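Local coordinates for protein fatty Acyl-Adenylate Ligase (Escherichia coli, PDB 3PBK) that belongs to the ANL superfamily of AMP-binding enzymes, as a fatty acyl-adenylate ligase, at residues 34-40 against 244-250. Residues are numbered along the deposited sequence.
Sequences AGMNFYD and LSVDYLR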
loop_
_atom_site.group_PDB
_atom_site.type_symbol
_atom_site.label_atom_id
_atom_site.label_comp_id
_atom_site.label_asym_id
_atom_site.label_seq_id
_atom_site.Cartn_x
_atom_site.Cartn_y
_atom_site.Cartn_z
ATOM N N ALA A 34 5.214 25.778 -3.557
ATOM C CA ALA A 34 5.620 24.381 -3.500
ATOM C C ALA A 34 5.144 23.624 -4.723
ATOM O O ALA A 34 4.361 24.133 -5.532
ATOM C CB ALA A 34 5.096 23.718 -2.231
ATOM N N GLY A 35 5.623 22.399 -4.847
ATOM C CA GLY A 35 5.226 21.563 -5.952
ATOM C C GLY A 35 5.931 20.234 -5.871
ATOM O O GLY A 35 6.518 19.890 -4.843
HETATM N N MSE A 36 5.876 19.494 -6.968
HETATM C CA MSE A 36 6.501 18.192 -7.042
HETATM C C MSE A 36 7.802 18.224 -7.822
HETATM O O MSE A 36 7.982 19.032 -8.729
HETATM C CB MSE A 36 5.551 17.208 -7.693
HETATM C CG MSE A 36 4.421 16.810 -6.801
HETATM SE SE MSE A 36 2.775 16.870 -7.808
HETATM C CE MSE A 36 1.622 15.804 -6.632
ATOM N N ASN A 37 8.700 17.321 -7.457
ATOM C CA ASN A 37 9.975 17.193 -8.128
ATOM C C ASN A 37 10.300 15.732 -8.454
ATOM O O ASN A 37 10.474 14.908 -7.559
ATOM C CB ASN A 37 11.061 17.847 -7.281
ATOM C CG ASN A 37 10.671 19.248 -6.835
ATOM O OD1 ASN A 37 11.086 20.238 -7.438
ATOM N ND2 ASN A 37 9.850 19.337 -5.792
ATOM N N PHE A 38 10.359 15.423 -9.746
ATOM C CA PHE A 38 10.647 14.076 -10.208
ATOM C C PHE A 38 12.130 13.868 -10.467
ATOM O O PHE A 38 12.725 14.562 -11.294
ATOM C CB PHE A 38 9.861 13.797 -11.472
ATOM C CG PHE A 38 8.402 14.051 -11.325
ATOM C CD1 PHE A 38 7.541 13.020 -10.985
ATOM C CD2 PHE A 38 7.885 15.324 -11.512
ATOM C CE1 PHE A 38 6.188 13.243 -10.846
ATOM C CE2 PHE A 38 6.526 15.562 -11.378
ATOM C CZ PHE A 38 5.674 14.516 -11.044
ATOM N N TYR A 39 12.717 12.901 -9.767
ATOM C CA TYR A 39 14.147 12.655 -9.849
ATOM C C TYR A 39 14.454 11.354 -10.566
ATOM O O TYR A 39 13.710 10.385 -10.430
ATOM C CB TYR A 39 14.755 12.634 -8.452
ATOM C CG TYR A 39 14.996 14.010 -7.875
ATOM C CD1 TYR A 39 13.983 14.704 -7.239
ATOM C CD2 TYR A 39 16.236 14.620 -7.975
ATOM C CE1 TYR A 39 14.201 15.965 -6.708
ATOM C CE2 TYR A 39 16.462 15.883 -7.445
ATOM C CZ TYR A 39 15.442 16.549 -6.810
ATOM O OH TYR A 39 15.658 17.809 -6.287
ATOM N N ASP A 40 15.545 11.337 -11.335
ATOM C CA ASP A 40 15.984 10.119 -12.025
ATOM C C ASP A 40 16.731 9.179 -11.068
ATOM O O ASP A 40 16.838 9.470 -9.882
ATOM C CB ASP A 40 16.803 10.446 -13.292
ATOM C CG ASP A 40 18.254 10.867 -12.993
ATOM O OD1 ASP A 40 18.733 10.662 -11.854
ATOM O OD2 ASP A 40 18.924 11.397 -13.919
ATOM N N LEU A 244 2.622 21.265 0.782
ATOM C CA LEU A 244 3.993 20.813 1.046
ATOM C C LEU A 244 4.646 20.206 -0.192
ATOM O O LEU A 244 4.010 19.479 -0.941
ATOM C CB LEU A 244 3.994 19.751 2.149
ATOM C CG LEU A 244 3.753 20.192 3.590
ATOM C CD1 LEU A 244 4.183 19.100 4.547
ATOM C CD2 LEU A 244 4.495 21.477 3.890
ATOM N N SER A 245 5.925 20.473 -0.398
ATOM C CA SER A 245 6.604 19.912 -1.556
ATOM C C SER A 245 6.885 18.416 -1.383
ATOM O O SER A 245 6.864 17.894 -0.270
ATOM C CB SER A 245 7.895 20.677 -1.831
ATOM O OG SER A 245 7.618 22.011 -2.224
ATOM N N VAL A 246 7.146 17.727 -2.487
ATOM C CA VAL A 246 7.500 16.315 -2.427
ATOM C C VAL A 246 8.475 15.953 -3.544
ATOM O O VAL A 246 8.447 16.555 -4.613
ATOM C CB VAL A 246 6.248 15.429 -2.521
ATOM C CG1 VAL A 246 5.650 15.506 -3.905
ATOM C CG2 VAL A 246 6.582 13.996 -2.165
ATOM N N ASP A 247 9.345 14.979 -3.285
ATOM C CA ASP A 247 10.288 14.476 -4.286
ATOM C C ASP A 247 10.050 13.001 -4.555
ATOM O O ASP A 247 9.998 12.203 -3.620
ATOM C CB ASP A 247 11.720 14.630 -3.794
ATOM C CG ASP A 247 11.970 15.960 -3.150
ATOM O OD1 ASP A 247 11.311 16.937 -3.552
ATOM O OD2 ASP A 247 12.822 16.029 -2.241
ATOM N N TYR A 248 9.941 12.631 -5.825
ATOM C CA TYR A 248 9.690 11.241 -6.183
ATOM C C TYR A 248 10.877 10.543 -6.805
ATOM O O TYR A 248 11.644 11.150 -7.547
ATOM C CB TYR A 248 8.562 11.151 -7.190
ATOM C CG TYR A 248 7.296 11.792 -6.735
ATOM C CD1 TYR A 248 6.812 12.927 -7.363
ATOM C CD2 TYR A 248 6.581 11.267 -5.682
ATOM C CE1 TYR A 248 5.644 13.523 -6.947
ATOM C CE2 TYR A 248 5.415 11.848 -5.260
ATOM C CZ TYR A 248 4.945 12.977 -5.893
ATOM O OH TYR A 248 3.772 13.561 -5.467
ATOM N N LEU A 249 11.006 9.255 -6.501
ATOM C CA LEU A 249 11.786 8.334 -7.320
ATOM C C LEU A 249 10.810 7.417 -8.050
ATOM O O LEU A 249 9.645 7.274 -7.650
ATOM C CB LEU A 249 12.738 7.504 -6.459
ATOM C CG LEU A 249 14.022 8.180 -5.962
ATOM C CD1 LEU A 249 14.810 7.258 -5.049
ATOM C CD2 LEU A 249 14.885 8.615 -7.124
ATOM N N ARG A 250 11.259 6.802 -9.134
ATOM C CA ARG A 250 10.426 5.789 -9.763
ATOM C C ARG A 250 10.550 4.521 -8.932
ATOM O O ARG A 250 11.584 4.280 -8.308
ATOM C CB ARG A 250 10.841 5.560 -11.216
ATOM C CG ARG A 250 10.645 6.782 -12.097
ATOM C CD ARG A 250 10.823 6.442 -13.565
ATOM N NE ARG A 250 12.165 6.735 -14.062
ATOM C CZ ARG A 250 12.643 7.965 -14.257
ATOM N NH1 ARG A 250 11.892 9.023 -13.966
ATOM N NH2 ARG A 250 13.881 8.139 -14.726
#
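Parallel beta pairing satisfies backbone polar groups in a staggered fashion, and strands 35-39 and 246-248, neighbours in the large mixed sheet of this AMP-binding fold, illustrate it well. Alternate residues of the first strand do the bonding: Val-246 N donates to Gly-35 O (3.3 Å), Asn-37 N to Val-246 O (3.0 Å), Tyr-248 N to Asn-37 O (2.9 Å) and Tyr-39 N to Tyr-248 O (3.0 Å). The backbone of Met-36 and Phe-38 turns the other way, bonding to the antiparallel strand 45-50, so the first strand is paired along both edges. Met-36, a selenomethionine, Val-246, Phe-38 and Tyr-248 share the face packed by helix 229-241, where Tyr-248 OH bonds to Phe-235 O. On the face of Asn-37, Asp-247 makes a salt bridge with Arg-219. Past the strand ends, Arg-250 pairs with Glu-46 and Asp-253. Side chains supplement the pattern weakly: Ser-245 OG accepts from Gly-35 N, and Asn-37 ND2 reaches the already bonded Val-246 O at 3.3 Å.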